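PDB 6DXU: glycosyl hydrolase family 2, TIM barrel domain protein from Parabacteroides merdae ATCC 43184, which probably hydrolyses beta-D-glucuronides, as a beta-glucuronidase of glycoside hydrolase family 2 from a human gut bacterium. Local coordinates for residues V146-L150 / G160-L164; I445-K450 / F472-I476; S519-S525 / D562-V568. All coordinates share one frame; numbering follows the deposited sequence.

In the fold
From the N terminus, contact 1 comes first. It closes a short loop of nine residues and lays helix 143-150 against strand 162-169 of the sugar-binding domain. Contact 2 follows in the TIM barrel domain. It joins helix 442-459 to the loop after strand 464-468, with 21 residues between its segments. Contact 3 closes a longer loop of 36 residues and brings 519-525 to the start of helix 565-579, beside a bicine site. The three are in series, so none nests in or crosses another. Contacts 1 and 3 lie on opposite sides of the chain's centre, their own centres about 56 Å apart. Contacts 2 and 3 are about 39 Å apart, centre to centre.

Contact 1 (V146-L150 / G160-L164); sequences VKAFL and GKVPL
Phe149 and Pro163 make the tight part of this contact, where helix 143-150 packs on strand 162-169 in the family 2 sugar-binding domain. The strand belongs to a six-stranded antiparallel sheet. The helix segment runs at 128° to it, with the two axes 9.7 Å apart at closest approach. CG of Phe149 stands anti to its own backbone N (chi1 166°), which sends the ring across to the strand. CD of Pro163 lies over one face of this ring, 3.9 Å from the centroid of the Phe149 ring and 30° off the normal. This is a CH-pi contact. The backbone O of Lys161 approaches the edge of the same ring, 3.5 Å from CE2 of Phe149. The ring of Tyr124, outside the two segments, also meets that of Phe149.

Val162 lies next to the aromatic group. Its CG1 and CG2 both touch CD2 of Phe149. CG2 also meets CG1 of Val146, where the two side chains cross at about a right angle. Ile99 covers both valines from outside the segments.

Toward the solvent the contacts are fewer. Leu150, which is exposed, touches the strand segment through CD2 alone. CB of Lys161 points away from the helix. No hydrogen bond links the two segments. At this outer margin, CD2 of Leu150 rests 4.0 Å from CG2 of Val162.

Contact 2 (I445-K450 / F472-I476); sequences IRAFMK and FCNDI
Arg446 lays one face of its guanidinium over CD1 of Ile476, which sits 3.8 Å from the plane, toward the rim of the group. The edge of the same group carries the polar contacts. NH1 and NH2 grip Asp475 end-on, one nitrogen to each oxygen, and both oxygens use their syn lone pairs. The bond from NH1 of Arg446 to OD1 of Asp475 is 2.7 Å long and nearly straight, at 166°. The one from NH2 of Arg446 to OD2 of Asp475 is longer, at 3.1 Å. The guanidinium and carboxylate planes are nearly coplanar, 23° apart. NH1 of Arg446 also donates to the backbone O of Phe472 at 2.8 Å, so one nitrogen serves two acceptors. A bend at chi3 (51°) turns the head of the arginine toward the loop. Its NE forms a salt bridge with Asp233 of the second subunit.

Apolar groups fill in around the arginine. CG of Arg446 meets the edge of the Phe472 ring. CG2 of Ile445 reaches the same ring, 3.7 Å from CE1 of Phe472. SG of Cys473 lies by CG of Arg446 and CB of Met449. CB of Ile476 points at the helix, and its CG2 touches CG of Met449 and CD of Lys450. The amine of Lys450 is taken by Asp454 and by the backbone O of Leu262 of the second subunit. Leu260 of that subunit packs on Arg446, Asp475 and Ile476.

Helix 442-459 is the connection of a beta-alpha-beta crossover between parallel strands 422-429 and 464-468. The 472-476 loop follows the second strand. This crossover is the repeating element of a TIM barrel, here placed at a subunit interface.

Contact 3 (S519-S525 / D562-V568); sequences SHARRHS and DWSESYV. With BCN (bicine), chain L.
Glu565 reaches across to the turn at 520-523, and its OE1 accepts from the backbone N of Arg522 at 2.7 Å. The bond is nearly straight, at 173°, and meets the anti side of the carboxylate. OE2 takes a water shared with OG of Ser519, and a bond from the backbone N of Glu623. The His524 ring crosses Glu565 at a slant, its plane 27° from that carboxylate, with CE1 of His524 nearest OE1 of Glu565. It is held by Tyr641 and Thr644.

The turn is a type II beta turn, and it packs on the start of helix 565-579. Ser564 is the N-cap of that helix, though its capping bonds are weak. Asp562 OD1 accepts from both N and OG of Ser564, on one face of its carboxylate, and the bond from N makes an Asx turn. The backbone O of Arg523 takes N of Glu565 at 2.8 Å.

CD2 of His520 lies over one face of the Arg523 guanidinium. A bend at chi3 (-75°) brings NH1 of Arg523 to the bicine, where it donates to O4 at 2.9 Å, at the edge of the group. C3 of the bicine sits over one face of the Trp563 ring, 3.4 Å from CD1 of Trp563.

Contact 1 (V146-L150 / G160-L164)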
ATOM      1  N   VAL D 146      -1.837 -27.101   2.531  1.00 18.63           N
ATOM      2  CA  VAL D 146      -1.782 -28.440   1.959  1.00 19.30           C
ATOM      3  C   VAL D 146      -3.191 -28.988   1.774  1.00 18.90           C
ATOM      4  O   VAL D 146      -3.528 -29.543   0.722  1.00 20.20           O
ATOM      5  CB  VAL D 146      -0.938 -29.369   2.851  1.00 20.59           C
ATOM      6  CG1 VAL D 146      -1.159 -30.821   2.449  1.00 18.45           C
ATOM      7  CG2 VAL D 146       0.536 -28.974   2.806  1.00 18.46           C
ATOM      8  N   LYS D 147      -4.032 -28.855   2.803  1.00 16.93           N
ATOM      9  CA  LYS D 147      -5.408 -29.335   2.694  1.00 22.44           C
ATOM     10  C   LYS D 147      -6.137 -28.654   1.535  1.00 19.41           C
ATOM     11  O   LYS D 147      -6.812 -29.311   0.731  1.00 19.57           O
ATOM     12  CB  LYS D 147      -6.139 -29.105   4.016  1.00 21.00           C
ATOM     13  CG  LYS D 147      -7.610 -29.496   3.981  1.00 30.97           C
ATOM     14  CD  LYS D 147      -8.271 -29.242   5.342  1.00 35.28           C
ATOM     15  CE  LYS D 147      -9.787 -29.435   5.273  1.00 42.90           C
ATOM     16  N   ALA D 148      -6.004 -27.337   1.428  1.00 17.98           N
ATOM     17  CA  ALA D 148      -6.691 -26.622   0.350  1.00 16.56           C
ATOM     18  C   ALA D 148      -6.195 -27.086  -1.017  1.00 19.83           C
ATOM     19  O   ALA D 148      -6.989 -27.274  -1.950  1.00 20.04           O
ATOM     20  CB  ALA D 148      -6.497 -25.116   0.521  1.00 18.08           C
ATOM     21  N   PHE D 149      -4.885 -27.302  -1.150  1.00 18.32           N
ATOM     22  CA  PHE D 149      -4.357 -27.789  -2.418  1.00 19.20           C
ATOM     23  C   PHE D 149      -4.873 -29.182  -2.733  1.00 20.41           C
ATOM     24  O   PHE D 149      -5.264 -29.467  -3.874  1.00 19.90           O
ATOM     25  CB  PHE D 149      -2.830 -27.806  -2.409  1.00 16.01           C
ATOM     26  CG  PHE D 149      -2.247 -28.595  -3.545  1.00 18.96           C
ATOM     27  CD1 PHE D 149      -2.241 -28.092  -4.830  1.00 20.46           C
ATOM     28  CD2 PHE D 149      -1.703 -29.860  -3.319  1.00 18.37           C
ATOM     29  CE1 PHE D 149      -1.717 -28.825  -5.883  1.00 22.37           C
ATOM     30  CE2 PHE D 149      -1.172 -30.594  -4.364  1.00 20.42           C
ATOM     31  CZ  PHE D 149      -1.177 -30.080  -5.647  1.00 18.89           C
ATOM     32  N   LEU D 150      -4.833 -30.081  -1.745  1.00 19.72           N
ATOM     33  CA  LEU D 150      -5.212 -31.461  -2.011  1.00 19.92           C
ATOM     34  C   LEU D 150      -6.681 -31.575  -2.383  1.00 20.12           C
ATOM     35  O   LEU D 150      -7.063 -32.486  -3.128  1.00 20.48           O
ATOM     36  CB  LEU D 150      -4.898 -32.332  -0.792  1.00 20.49           C
ATOM     37  CG  LEU D 150      -3.414 -32.632  -0.543  1.00 20.09           C
ATOM     38  CD1 LEU D 150      -3.221 -33.512   0.732  1.00 18.94           C
ATOM     39  CD2 LEU D 150      -2.761 -33.259  -1.773  1.00 20.29           C
ATOM     40  N   GLY D 160      -0.417 -37.082  -6.169  1.00 19.83           N
ATOM     41  CA  GLY D 160      -0.484 -37.241  -4.733  1.00 18.70           C
ATOM     42  C   GLY D 160       0.537 -36.452  -3.950  1.00 19.91           C
ATOM     43  O   GLY D 160       0.426 -36.373  -2.719  1.00 21.81           O
ATOM     44  N   LYS D 161       1.522 -35.863  -4.609  1.00 18.50           N
ATOM     45  CA  LYS D 161       2.497 -35.049  -3.901  1.00 18.40           C
ATOM     46  C   LYS D 161       2.068 -33.586  -3.900  1.00 20.82           C
ATOM     47  O   LYS D 161       1.129 -33.199  -4.584  1.00 18.95           O
ATOM     48  CB  LYS D 161       3.884 -35.207  -4.506  1.00 17.91           C
ATOM     49  CG  LYS D 161       4.427 -36.636  -4.379  1.00 24.57           C
ATOM     50  CD  LYS D 161       5.817 -36.738  -4.967  1.00 27.18           C
ATOM     51  CE  LYS D 161       6.354 -38.155  -4.844  1.00 30.68           C
ATOM     52  NZ  LYS D 161       7.760 -38.242  -5.327  1.00 43.91           N
ATOM     53  N   VAL D 162       2.750 -32.782  -3.090  1.00 20.77           N
ATOM     54  CA  VAL D 162       2.421 -31.371  -2.909  1.00 21.35           C
ATOM     55  C   VAL D 162       3.604 -30.542  -3.398  1.00 22.98           C
ATOM     56  O   VAL D 162       4.716 -30.700  -2.890  1.00 18.97           O
ATOM     57  CB  VAL D 162       2.108 -31.041  -1.441  1.00 20.16           C
ATOM     58  CG1 VAL D 162       1.822 -29.540  -1.278  1.00 18.77           C
ATOM     59  CG2 VAL D 162       0.940 -31.901  -0.939  1.00 20.23           C
ATOM     60  N   PRO D 163       3.421 -29.642  -4.366  1.00 19.00           N
ATOM     61  CA  PRO D 163       4.557 -28.845  -4.834  1.00 17.51           C
ATOM     62  C   PRO D 163       4.894 -27.780  -3.803  1.00 17.57           C
ATOM     63  O   PRO D 163       4.049 -26.969  -3.413  1.00 22.77           O
ATOM     64  CB  PRO D 163       4.052 -28.227  -6.151  1.00 20.21           C
ATOM     65  CG  PRO D 163       2.576 -28.222  -6.024  1.00 21.33           C
ATOM     66  CD  PRO D 163       2.180 -29.341  -5.102  1.00 18.41           C
ATOM     67  N   LEU D 164       6.153 -27.771  -3.402  1.00 18.84           N
ATOM     68  CA  LEU D 164       6.712 -26.794  -2.486  1.00 17.41           C
ATOM     69  C   LEU D 164       7.740 -26.015  -3.283  1.00 17.84           C
ATOM     70  O   LEU D 164       8.652 -26.613  -3.862  1.00 16.55           O
ATOM     71  CB  LEU D 164       7.361 -27.494  -1.282  1.00 15.29           C
ATOM     72  CG  LEU D 164       8.151 -26.611  -0.319  1.00 17.56           C
ATOM     73  CD1 LEU D 164       7.256 -25.567   0.313  1.00 19.54           C
ATOM     74  CD2 LEU D 164       8.843 -27.460   0.768  1.00 19.56           C
TER

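Contact 2 (I445-K450 / F472-I476)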
ATOM      1  N   ILE D 445      23.418   5.692  16.806  1.00 19.77           N
ATOM      2  CA  ILE D 445      23.977   4.362  17.008  1.00 21.38           C
ATOM      3  C   ILE D 445      24.005   4.019  18.493  1.00 20.42           C
ATOM      4  O   ILE D 445      23.641   2.908  18.892  1.00 20.69           O
ATOM      5  CB  ILE D 445      25.372   4.281  16.353  1.00 21.30           C
ATOM      6  CG1 ILE D 445      25.217   4.324  14.827  1.00 22.02           C
ATOM      7  CG2 ILE D 445      26.162   3.047  16.837  1.00 19.46           C
ATOM      8  CD1 ILE D 445      26.507   4.527  14.066  1.00 22.81           C
ATOM      9  N   ARG D 446      24.417   4.969  19.337  1.00 20.95           N
ATOM     10  CA  ARG D 446      24.384   4.732  20.784  1.00 19.59           C
ATOM     11  C   ARG D 446      22.971   4.414  21.260  1.00 19.39           C
ATOM     12  O   ARG D 446      22.766   3.490  22.059  1.00 22.46           O
ATOM     13  CB  ARG D 446      24.918   5.956  21.535  1.00 24.10           C
ATOM     14  CG  ARG D 446      26.423   6.113  21.462  1.00 21.62           C
ATOM     15  CD  ARG D 446      26.903   7.363  22.198  1.00 26.48           C
ATOM     16  NE  ARG D 446      26.375   7.424  23.562  1.00 21.35           N
ATOM     17  CZ  ARG D 446      26.820   6.705  24.585  1.00 24.08           C
ATOM     18  NH1 ARG D 446      27.815   5.838  24.427  1.00 23.83           N
ATOM     19  NH2 ARG D 446      26.261   6.856  25.778  1.00 20.34           N
ATOM     20  N   ALA D 447      21.982   5.194  20.796  1.00 21.57           N
ATOM     21  CA  ALA D 447      20.607   5.013  21.259  1.00 22.13           C
ATOM     22  C   ALA D 447      20.087   3.637  20.892  1.00 21.37           C
ATOM     23  O   ALA D 447      19.425   2.973  21.706  1.00 18.84           O
ATOM     24  CB  ALA D 447      19.698   6.101  20.670  1.00 20.35           C
ATOM     25  N   PHE D 448      20.370   3.187  19.664  1.00 20.01           N
ATOM     26  CA  PHE D 448      19.887   1.876  19.247  1.00 21.89           C
ATOM     27  C   PHE D 448      20.679   0.769  19.923  1.00 19.57           C
ATOM     28  O   PHE D 448      20.119  -0.279  20.262  1.00 19.30           O
ATOM     29  CB  PHE D 448      19.946   1.730  17.727  1.00 24.10           C
ATOM     30  CG  PHE D 448      19.280   0.478  17.225  1.00 23.35           C
ATOM     31  CD1 PHE D 448      17.926   0.277  17.435  1.00 21.53           C
ATOM     32  CD2 PHE D 448      20.018  -0.518  16.589  1.00 19.50           C
ATOM     33  CE1 PHE D 448      17.300  -0.882  16.993  1.00 22.75           C
ATOM     34  CE2 PHE D 448      19.402  -1.684  16.141  1.00 19.39           C
ATOM     35  CZ  PHE D 448      18.050  -1.867  16.342  1.00 18.99           C
ATOM     36  N   MET D 449      21.992   0.970  20.113  1.00 19.51           N
ATOM     37  CA  MET D 449      22.783  -0.017  20.853  1.00 19.96           C
ATOM     38  C   MET D 449      22.238  -0.196  22.264  1.00 21.11           C
ATOM     39  O   MET D 449      22.158  -1.323  22.770  1.00 18.23           O
ATOM     40  CB  MET D 449      24.255   0.402  20.900  1.00 19.74           C
ATOM     41  CG  MET D 449      25.195  -0.628  21.522  1.00 26.40           C
ATOM     42  SD  MET D 449      25.517  -1.995  20.393  1.00 28.97           S
ATOM     43  CE  MET D 449      26.631  -1.202  19.217  1.00 25.15           C
ATOM     44  N   LYS D 450      21.845   0.904  22.915  1.00 20.14           N
ATOM     45  CA  LYS D 450      21.309   0.779  24.271  1.00 23.06           C
ATOM     46  C   LYS D 450      19.958   0.081  24.257  1.00 21.64           C
ATOM     47  O   LYS D 450      19.656  -0.721  25.150  1.00 19.39           O
ATOM     48  CB  LYS D 450      21.193   2.157  24.932  1.00 19.87           C
ATOM     49  CG  LYS D 450      20.767   2.111  26.419  1.00 18.87           C
ATOM     50  CD  LYS D 450      21.704   1.193  27.209  1.00 20.65           C
ATOM     51  CE  LYS D 450      21.692   1.514  28.717  1.00 23.73           C
ATOM     52  NZ  LYS D 450      20.348   1.264  29.349  1.00 22.56           N
ATOM     53  N   PHE D 472      32.941   4.541  20.996  1.00 25.27           N
ATOM     54  CA  PHE D 472      31.937   5.470  21.503  1.00 25.62           C
ATOM     55  C   PHE D 472      30.686   4.773  22.033  1.00 25.89           C
ATOM     56  O   PHE D 472      29.756   5.463  22.469  1.00 24.34           O
ATOM     57  CB  PHE D 472      31.558   6.509  20.440  1.00 30.30           C
ATOM     58  CG  PHE D 472      30.888   5.941  19.206  1.00 27.78           C
ATOM     59  CD1 PHE D 472      29.526   5.686  19.188  1.00 26.08           C
ATOM     60  CD2 PHE D 472      31.615   5.734  18.048  1.00 26.08           C
ATOM     61  CE1 PHE D 472      28.903   5.187  18.045  1.00 25.11           C
ATOM     62  CE2 PHE D 472      31.007   5.236  16.899  1.00 31.64           C
ATOM     63  CZ  PHE D 472      29.653   4.963  16.895  1.00 27.52           C
ATOM     64  N   CYS D 473      30.642   3.438  22.011  1.00 23.84           N
ATOM     65  CA  CYS D 473      29.610   2.666  22.692  1.00 24.62           C
ATOM     66  C   CYS D 473      30.176   1.820  23.831  1.00 25.10           C
ATOM     67  O   CYS D 473      29.467   0.945  24.351  1.00 25.07           O
ATOM     68  CB  CYS D 473      28.871   1.759  21.700  1.00 23.94           C
ATOM     69  SG  CYS D 473      27.726   2.601  20.558  1.00 25.73           S
ATOM     70  N   ASN D 474      31.434   2.043  24.243  1.00 21.39           N
ATOM     71  CA  ASN D 474      32.007   1.076  25.188  1.00 25.09           C
ATOM     72  C   ASN D 474      31.458   1.218  26.611  1.00 27.11           C
ATOM     73  O   ASN D 474      31.780   0.379  27.462  1.00 28.97           O
ATOM     74  CB  ASN D 474      33.546   1.140  25.175  1.00 27.08           C
ATOM     75  CG  ASN D 474      34.111   2.410  25.807  1.00 31.98           C
ATOM     76  OD1 ASN D 474      33.383   3.346  26.151  1.00 24.68           O
ATOM     77  ND2 ASN D 474      35.433   2.455  25.926  1.00 27.77           N
ATOM     78  N   ASP D 475      30.617   2.216  26.885  1.00 25.65           N
ATOM     79  CA  ASP D 475      29.965   2.353  28.185  1.00 26.21           C
ATOM     80  C   ASP D 475      28.611   1.656  28.242  1.00 29.30           C
ATOM     81  O   ASP D 475      27.991   1.622  29.309  1.00 28.01           O
ATOM     82  CB  ASP D 475      29.766   3.838  28.532  1.00 23.40           C
ATOM     83  CG  ASP D 475      28.924   4.587  27.480  1.00 29.72           C
ATOM     84  OD1 ASP D 475      28.987   4.228  26.290  1.00 27.84           O
ATOM     85  OD2 ASP D 475      28.195   5.541  27.833  1.00 28.73           O
ATOM     86  N   ILE D 476      28.132   1.111  27.128  1.00 26.68           N
ATOM     87  CA  ILE D 476      26.773   0.579  27.066  1.00 24.17           C
ATOM     88  C   ILE D 476      26.730  -0.898  27.435  1.00 26.91           C
ATOM     89  O   ILE D 476      25.896  -1.324  28.241  1.00 29.62           O
ATOM     90  CB  ILE D 476      26.179   0.836  25.665  1.00 26.61           C
ATOM     91  CG1 ILE D 476      25.838   2.319  25.494  1.00 26.60           C
ATOM     92  CG2 ILE D 476      24.926  -0.020  25.434  1.00 22.48           C
ATOM     93  CD1 ILE D 476      25.520   2.718  24.066  1.00 25.92           C
TER

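Contact 3 (S519-S525 / D562-V568)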
ATOM      1  N   SER D 519      48.109 -16.738   6.690  1.00 21.02           N
ATOM      2  CA  SER D 519      49.156 -17.608   6.168  1.00 20.09           C
ATOM      3  C   SER D 519      48.615 -18.400   4.988  1.00 19.61           C
ATOM      4  O   SER D 519      47.581 -19.070   5.093  1.00 20.61           O
ATOM      5  CB  SER D 519      49.726 -18.532   7.253  1.00 19.44           C
ATOM      6  OG  SER D 519      48.786 -19.459   7.773  1.00 21.95           O
ATOM      7  N   HIS D 520      49.294 -18.261   3.858  1.00 20.28           N
ATOM      8  CA  HIS D 520      49.056 -19.053   2.657  1.00 19.18           C
ATOM      9  C   HIS D 520      49.553 -20.460   2.931  1.00 23.87           C
ATOM     10  O   HIS D 520      50.766 -20.685   3.001  1.00 22.38           O
ATOM     11  CB  HIS D 520      49.801 -18.386   1.501  1.00 23.20           C
ATOM     12  CG  HIS D 520      49.452 -18.899   0.134  1.00 24.72           C
ATOM     13  ND1 HIS D 520      48.169 -19.231  -0.246  1.00 24.84           N
ATOM     14  CD2 HIS D 520      50.224 -19.069  -0.969  1.00 26.87           C
ATOM     15  CE1 HIS D 520      48.170 -19.611  -1.512  1.00 23.84           C
ATOM     16  NE2 HIS D 520      49.408 -19.535  -1.971  1.00 23.34           N
ATOM     17  N   ALA D 521      48.622 -21.391   3.153  1.00 22.66           N
ATOM     18  CA  ALA D 521      48.989 -22.725   3.611  1.00 20.19           C
ATOM     19  C   ALA D 521      49.982 -23.357   2.650  1.00 24.55           C
ATOM     20  O   ALA D 521      49.789 -23.316   1.432  1.00 20.50           O
ATOM     21  CB  ALA D 521      47.759 -23.622   3.739  1.00 20.52           C
ATOM     22  N   ARG D 522      51.050 -23.928   3.208  1.00 20.25           N
ATOM     23  CA  ARG D 522      52.160 -24.601   2.537  1.00 23.47           C
ATOM     24  C   ARG D 522      53.226 -23.604   2.111  1.00 25.58           C
ATOM     25  O   ARG D 522      54.227 -24.022   1.516  1.00 22.81           O
ATOM     26  CB  ARG D 522      51.729 -25.441   1.317  1.00 23.02           C
ATOM     27  CG  ARG D 522      50.708 -26.516   1.668  1.00 22.59           C
ATOM     28  CD  ARG D 522      50.165 -27.273   0.450  1.00 29.52           C
ATOM     29  NE  ARG D 522      49.332 -28.385   0.912  1.00 30.53           N
ATOM     30  CZ  ARG D 522      49.819 -29.579   1.263  1.00 44.15           C
ATOM     31  NH1 ARG D 522      51.122 -29.832   1.188  1.00 34.24           N
ATOM     32  NH2 ARG D 522      49.001 -30.528   1.698  1.00 46.87           N
ATOM     33  N   ARG D 523      53.066 -22.313   2.391  1.00 22.57           N
ATOM     34  CA  ARG D 523      54.143 -21.365   2.132  1.00 21.10           C
ATOM     35  C   ARG D 523      54.980 -21.177   3.388  1.00 25.73           C
ATOM     36  O   ARG D 523      54.439 -20.923   4.470  1.00 22.47           O
ATOM     37  CB  ARG D 523      53.608 -20.018   1.665  1.00 21.08           C
ATOM     38  CG  ARG D 523      54.700 -18.988   1.410  1.00 23.97           C
ATOM     39  CD  ARG D 523      54.106 -17.632   1.040  1.00 24.11           C
ATOM     40  NE  ARG D 523      53.592 -17.599  -0.331  1.00 24.66           N
ATOM     41  CZ  ARG D 523      52.788 -16.653  -0.805  1.00 26.54           C
ATOM     42  NH1 ARG D 523      52.384 -15.658  -0.016  1.00 20.96           N
ATOM     43  NH2 ARG D 523      52.373 -16.700  -2.071  1.00 25.21           N
ATOM     44  N   HIS D 524      56.296 -21.304   3.242  1.00 21.69           N
ATOM     45  CA  HIS D 524      57.201 -21.215   4.371  1.00 24.81           C
ATOM     46  C   HIS D 524      58.346 -20.274   4.021  1.00 25.12           C
ATOM     47  O   HIS D 524      58.499 -19.840   2.873  1.00 23.98           O
ATOM     48  CB  HIS D 524      57.687 -22.610   4.784  1.00 23.83           C
ATOM     49  CG  HIS D 524      56.567 -23.573   5.035  1.00 24.64           C
ATOM     50  ND1 HIS D 524      55.918 -23.665   6.249  1.00 24.85           N
ATOM     51  CD2 HIS D 524      55.970 -24.478   4.220  1.00 22.25           C
ATOM     52  CE1 HIS D 524      54.976 -24.589   6.174  1.00 26.91           C
ATOM     53  NE2 HIS D 524      54.989 -25.101   4.954  1.00 23.23           N
ATOM     54  N   SER D 525      59.146 -19.934   5.031  1.00 26.52           N
ATOM     55  CA  SER D 525      60.211 -18.960   4.832  1.00 27.17           C
ATOM     56  C   SER D 525      61.389 -19.289   5.733  1.00 30.52           C
ATOM     57  O   SER D 525      61.207 -19.655   6.896  1.00 25.04           O
ATOM     58  CB  SER D 525      59.735 -17.531   5.120  1.00 26.14           C
ATOM     59  OG  SER D 525      60.768 -16.575   4.905  1.00 26.04           O
ATOM     60  N   ASP D 562      55.482 -11.735   4.167  1.00 27.84           N
ATOM     61  CA  ASP D 562      55.388 -12.702   3.071  1.00 28.04           C
ATOM     62  C   ASP D 562      54.140 -13.576   3.117  1.00 30.00           C
ATOM     63  O   ASP D 562      53.933 -14.370   2.183  1.00 25.37           O
ATOM     64  CB  ASP D 562      56.606 -13.625   2.985  1.00 29.23           C
ATOM     65  CG  ASP D 562      56.795 -14.507   4.207  1.00 31.82           C
ATOM     66  OD1 ASP D 562      56.008 -14.459   5.183  1.00 29.96           O
ATOM     67  OD2 ASP D 562      57.815 -15.243   4.210  1.00 37.26           O
ATOM     68  N   TRP D 563      53.367 -13.515   4.210  1.00 25.16           N
ATOM     69  CA  TRP D 563      52.173 -14.356   4.396  1.00 23.88           C
ATOM     70  C   TRP D 563      52.524 -15.837   4.477  1.00 25.16           C
ATOM     71  O   TRP D 563      51.748 -16.716   4.059  1.00 23.09           O
ATOM     72  CB  TRP D 563      51.104 -14.113   3.328  1.00 25.59           C
ATOM     73  CG  TRP D 563      50.407 -12.778   3.485  1.00 24.37           C
ATOM     74  CD1 TRP D 563      50.978 -11.572   3.825  1.00 25.09           C
ATOM     75  CD2 TRP D 563      49.013 -12.518   3.286  1.00 24.70           C
ATOM     76  NE1 TRP D 563      50.009 -10.586   3.859  1.00 25.97           N
ATOM     77  CE2 TRP D 563      48.800 -11.144   3.526  1.00 23.62           C
ATOM     78  CE3 TRP D 563      47.923 -13.317   2.927  1.00 21.33           C
ATOM     79  CZ2 TRP D 563      47.531 -10.554   3.427  1.00 27.45           C
ATOM     80  CZ3 TRP D 563      46.671 -12.738   2.832  1.00 22.65           C
ATOM     81  CH2 TRP D 563      46.484 -11.367   3.074  1.00 23.27           C
ATOM     82  N   SER D 564      53.722 -16.119   4.960  1.00 21.55           N
ATOM     83  CA  SER D 564      54.113 -17.496   5.164  1.00 26.58           C
ATOM     84  C   SER D 564      53.538 -18.011   6.471  1.00 25.64           C
ATOM     85  O   SER D 564      53.214 -17.247   7.383  1.00 23.30           O
ATOM     86  CB  SER D 564      55.634 -17.631   5.183  1.00 23.45           C
ATOM     87  OG  SER D 564      56.159 -17.024   6.348  1.00 24.67           O
ATOM     88  N   GLU D 565      53.410 -19.333   6.552  1.00 21.71           N
ATOM     89  CA  GLU D 565      53.081 -19.947   7.827  1.00 21.62           C
ATOM     90  C   GLU D 565      54.156 -19.673   8.869  1.00 25.31           C
ATOM     91  O   GLU D 565      53.869 -19.693  10.067  1.00 21.04           O
ATOM     92  CB  GLU D 565      52.902 -21.445   7.657  1.00 22.62           C
ATOM     93  CG  GLU D 565      51.881 -21.824   6.628  1.00 19.46           C
ATOM     94  CD  GLU D 565      51.346 -23.211   6.887  1.00 22.42           C
ATOM     95  OE1 GLU D 565      51.261 -24.034   5.947  1.00 25.11           O
ATOM     96  OE2 GLU D 565      51.019 -23.484   8.050  1.00 21.65           O
ATOM     97  N   SER D 566      55.396 -19.437   8.428  1.00 23.27           N
ATOM     98  CA  SER D 566      56.511 -19.289   9.359  1.00 24.30           C
ATOM     99  C   SER D 566      56.338 -18.064  10.244  1.00 24.30           C
ATOM    100  O   SER D 566      56.665 -18.103  11.437  1.00 25.40           O
ATOM    101  CB  SER D 566      57.827 -19.218   8.578  1.00 23.31           C
ATOM    102  OG  SER D 566      57.875 -20.250   7.592  1.00 23.41           O
ATOM    103  N   TYR D 567      55.823 -16.973   9.681  1.00 21.80           N
ATOM    104  CA  TYR D 567      55.591 -15.770  10.473  1.00 24.32           C
ATOM    105  C   TYR D 567      54.446 -15.969  11.464  1.00 28.93           C
ATOM    106  O   TYR D 567      54.576 -15.631  12.647  1.00 25.97           O
ATOM    107  CB  TYR D 567      55.303 -14.583   9.556  1.00 23.33           C
ATOM    108  CG  TYR D 567      54.993 -13.313  10.319  1.00 27.80           C
ATOM    109  CD1 TYR D 567      56.001 -12.607  10.961  1.00 27.27           C
ATOM    110  CD2 TYR D 567      53.687 -12.838  10.425  1.00 26.08           C
ATOM    111  CE1 TYR D 567      55.728 -11.449  11.671  1.00 28.33           C
ATOM    112  CE2 TYR D 567      53.401 -11.677  11.142  1.00 25.08           C
ATOM    113  CZ  TYR D 567      54.433 -10.993  11.768  1.00 27.51           C
ATOM    114  OH  TYR D 567      54.176  -9.846  12.490  1.00 29.27           O
ATOM    115  N   VAL D 568      53.312 -16.515  11.008  1.00 23.88           N
ATOM    116  CA  VAL D 568      52.161 -16.572  11.907  1.00 23.21           C
ATOM    117  C   VAL D 568      52.405 -17.575  13.030  1.00 25.44           C
ATOM    118  O   VAL D 568      51.896 -17.401  14.144  1.00 24.23           O
ATOM    119  CB  VAL D 568      50.845 -16.855  11.149  1.00 27.12           C
ATOM    120  CG1 VAL D 568      50.692 -18.319  10.828  1.00 26.87           C
ATOM    121  CG2 VAL D 568      49.655 -16.365  11.985  1.00 33.01           C
TER
HETATM  122  N1  BCN L 901      50.247 -10.476  -0.626  1.00 36.53           N
HETATM  123  C1  BCN L 901      51.040  -9.437  -1.254  1.00 39.41           C
HETATM  124  C2  BCN L 901      51.496  -9.922  -2.628  1.00 42.78           C
HETATM  125  O21 BCN L 901      51.371 -11.137  -2.927  1.00 35.28           O
HETATM  126  O22 BCN L 901      51.997  -9.110  -3.454  1.00 48.69           O
HETATM  127  C3  BCN L 901      51.018 -11.030   0.482  1.00 32.73           C
HETATM  128  C4  BCN L 901      52.090 -12.003  -0.016  1.00 29.49           C
HETATM  129  O4  BCN L 901      51.507 -12.984  -0.832  1.00 27.07           O
HETATM  130  C5  BCN L 901      49.037  -9.867  -0.073  1.00 35.56           C
HETATM  131  C6  BCN L 901      47.860 -10.042  -1.032  1.00 37.67           C
HETATM  132  O6  BCN L 901      48.138 -11.110  -1.899  1.00 36.36           O
HETATM  133  O   HOH W   1      49.866 -21.479   9.585  1.00 20.25           O
HETATM  134  O   HOH W   2      58.247 -17.076   1.762  1.00 40.20           O
HETATM  135  O   HOH W   3      59.705 -13.709   4.705  1.00 46.39           O